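Local coordinates for hypothetical protein BP2299 (Bordetella pertussis Tohama I, PDB 2FQP) that binds a zinc ion in a small cupin domain of double-stranded beta-helix fold, its cellular function being unknown, at residues R4-T10 with E22-G28. Numbering follows the deposited sequence.
Sequences RPGAIPT and EWRFPPG
Pro9 and Trp23 face each other at a non-hydrogen-bonded pair of an antiparallel ladder, and the packing there is close: Pro9 CB sits 3.5 Å from the centroid of the Trp23 six-membered ring, 9° off its normal, a CH-pi contact. With chi1 at -77°, CG of Trp23 stands beside its backbone N, which places one face of the indole against Pro9 CB. Ala7 packs equally closely on Phe25, its CB 3.6 Å from the ring centroid and over the middle of the face. Both rings also meet Phe89 of strand 87-94, so the N-terminal segment, Ala7 just ahead of the strand and Pro9 in it, packs on an aromatic cluster; the side chain of Trp23 is about 7 Å from the bound zinc.

Flanking the Pro9–Trp23 pair, Ile8 with Arg24 and Thr10 with Glu22 each exchange two backbone hydrogen bonds, the shortest being Thr10 N to Glu22 O at 2.8 Å. The sheet face bearing these four side chains is looser and wetter. Thr10 OG1 and Glu22 OE1 stay 3.9 Å apart, and a water is hydrogen-bonded to both, 2.7 Å from Glu22 OE1, and to Ile8 O. Arg24 bends away to a salt bridge with Glu86.

Beyond the ladder, Pro5 CB rests 4.0 Å from Pro26 CG, the two rings running in opposite directions, and the extended Arg4 chain brings NH1 within 2.8 Å of Gly28 O, nearly in the guanidinium plane. Three chemistries thus join this cupin hairpin: aliphatic groups on aromatic faces at one side, backbone bonds between the strands, and a water-mediated carboxylate link on the other face.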
loop_
_atom_site.group_PDB
_atom_site.type_symbol
_atom_site.label_atom_id
_atom_site.label_comp_id
_atom_site.label_asym_id
_atom_site.label_seq_id
_atom_site.Cartn_x
_atom_site.Cartn_y
_atom_site.Cartn_z
ATOM N N ARG A 4 13.752 22.628 4.236
ATOM C CA ARG A 4 13.443 21.652 3.226
ATOM C C ARG A 4 11.994 21.812 2.778
ATOM O O ARG A 4 11.131 22.252 3.553
ATOM C CB ARG A 4 13.620 20.244 3.771
ATOM C CG ARG A 4 15.049 19.832 3.915
ATOM C CD ARG A 4 15.116 18.505 4.600
ATOM N NE ARG A 4 16.487 18.049 4.849
ATOM C CZ ARG A 4 17.315 17.553 3.919
ATOM N NH1 ARG A 4 16.949 17.475 2.648
ATOM N NH2 ARG A 4 18.543 17.170 4.256
ATOM N N PRO A 5 11.733 21.483 1.508
ATOM C CA PRO A 5 10.352 21.511 1.041
ATOM C C PRO A 5 9.466 20.507 1.807
ATOM O O PRO A 5 9.960 19.510 2.300
ATOM C CB PRO A 5 10.477 21.139 -0.439
ATOM C CG PRO A 5 11.833 20.526 -0.607
ATOM C CD PRO A 5 12.691 21.106 0.460
ATOM N N GLY A 6 8.179 20.791 1.923
ATOM C CA GLY A 6 7.259 19.893 2.597
ATOM C C GLY A 6 6.852 18.729 1.706
ATOM O O GLY A 6 6.577 18.886 0.493
ATOM N N ALA A 7 6.773 17.545 2.312
ATOM C CA ALA A 7 6.077 16.424 1.705
ATOM C C ALA A 7 4.569 16.709 1.690
ATOM O O ALA A 7 4.024 17.310 2.624
ATOM C CB ALA A 7 6.398 15.076 2.464
ATOM N N ILE A 8 3.901 16.269 0.631
ATOM C CA ILE A 8 2.508 16.621 0.400
ATOM C C ILE A 8 1.620 15.426 0.647
ATOM O O ILE A 8 1.781 14.391 -0.023
ATOM C CB ILE A 8 2.223 17.118 -1.001
ATOM C CG1 ILE A 8 3.114 18.336 -1.331
ATOM C CG2 ILE A 8 0.707 17.446 -1.119
ATOM C CD1 ILE A 8 4.407 17.941 -2.053
ATOM N N PRO A 9 0.699 15.553 1.620
ATOM C CA PRO A 9 -0.247 14.453 1.889
ATOM C C PRO A 9 -1.543 14.584 1.087
ATOM O O PRO A 9 -2.088 15.687 1.006
ATOM C CB PRO A 9 -0.516 14.601 3.377
ATOM C CG PRO A 9 -0.358 16.116 3.635
ATOM C CD PRO A 9 0.530 16.671 2.567
ATOM N N THR A 10 -1.991 13.492 0.456
ATOM C CA THR A 10 -3.319 13.411 -0.131
ATOM C C THR A 10 -4.084 12.256 0.499
ATOM O O THR A 10 -3.660 11.107 0.390
ATOM C CB THR A 10 -3.236 13.205 -1.625
ATOM O OG1 THR A 10 -2.509 14.308 -2.184
ATOM C CG2 THR A 10 -4.625 13.118 -2.236
ATOM N N GLU A 22 -1.560 9.217 0.774
ATOM C CA GLU A 22 -0.397 9.191 -0.104
ATOM C C GLU A 22 0.478 10.349 0.341
ATOM O O GLU A 22 -0.003 11.497 0.431
ATOM C CB GLU A 22 -0.792 9.410 -1.561
ATOM C CG GLU A 22 0.364 9.654 -2.502
ATOM C CD GLU A 22 -0.080 10.210 -3.814
ATOM O OE1 GLU A 22 -0.581 11.370 -3.805
ATOM O OE2 GLU A 22 0.004 9.471 -4.832
ATOM N N TRP A 23 1.748 10.066 0.552
ATOM C CA TRP A 23 2.743 11.076 0.918
ATOM C C TRP A 23 3.728 11.226 -0.225
ATOM O O TRP A 23 4.380 10.259 -0.630
ATOM C CB TRP A 23 3.481 10.684 2.210
ATOM C CG TRP A 23 2.677 10.920 3.438
ATOM C CD1 TRP A 23 1.877 10.027 4.082
ATOM C CD2 TRP A 23 2.574 12.145 4.163
ATOM N NE1 TRP A 23 1.277 10.613 5.163
ATOM C CE2 TRP A 23 1.698 11.909 5.253
ATOM C CE3 TRP A 23 3.128 13.429 3.991
ATOM C CZ2 TRP A 23 1.341 12.921 6.174
ATOM C CZ3 TRP A 23 2.808 14.431 4.914
ATOM C CH2 TRP A 23 1.916 14.160 6.006
ATOM N N ARG A 24 3.794 12.425 -0.808
ATOM C CA ARG A 24 4.694 12.673 -1.933
ATOM C C ARG A 24 5.799 13.645 -1.534
ATOM O O ARG A 24 5.541 14.804 -1.186
ATOM C CB ARG A 24 3.930 13.171 -3.193
ATOM C CG ARG A 24 2.977 12.159 -3.803
ATOM C CD ARG A 24 2.130 12.761 -4.966
ATOM N NE ARG A 24 2.973 13.041 -6.116
ATOM C CZ ARG A 24 2.521 13.257 -7.357
ATOM N NH1 ARG A 24 1.218 13.216 -7.636
ATOM N NH2 ARG A 24 3.388 13.502 -8.348
ATOM N N PHE A 25 7.045 13.172 -1.593
ATOM C CA PHE A 25 8.193 13.951 -1.171
ATOM C C PHE A 25 8.895 14.570 -2.338
ATOM O O PHE A 25 9.378 13.861 -3.178
ATOM C CB PHE A 25 9.214 13.048 -0.453
ATOM C CG PHE A 25 8.767 12.548 0.882
ATOM C CD1 PHE A 25 7.768 11.555 0.990
ATOM C CD2 PHE A 25 9.383 12.989 2.047
ATOM C CE1 PHE A 25 7.368 11.088 2.195
ATOM C CE2 PHE A 25 8.933 12.504 3.313
ATOM C CZ PHE A 25 7.924 11.575 3.362
ATOM N N PRO A 26 8.983 15.913 -2.389
ATOM C CA PRO A 26 9.891 16.507 -3.369
ATOM C C PRO A 26 11.292 16.016 -3.096
ATOM O O PRO A 26 11.583 15.541 -1.969
ATOM C CB PRO A 26 9.836 18.012 -3.048
ATOM C CG PRO A 26 8.565 18.223 -2.413
ATOM C CD PRO A 26 8.314 16.941 -1.584
ATOM N N PRO A 27 12.179 16.105 -4.094
ATOM C CA PRO A 27 13.604 15.932 -3.794
ATOM C C PRO A 27 14.067 16.781 -2.577
ATOM O O PRO A 27 13.809 17.995 -2.511
ATOM C CB PRO A 27 14.276 16.462 -5.062
ATOM C CG PRO A 27 13.300 16.150 -6.129
ATOM C CD PRO A 27 11.961 16.432 -5.523
ATOM N N GLY A 28 14.707 16.144 -1.607
ATOM C CA GLY A 28 15.171 16.839 -0.425
ATOM C C GLY A 28 14.081 17.117 0.596
ATOM O O GLY A 28 14.343 17.733 1.614
HETATM O O HOH W 1 0.040 13.449 -2.247
#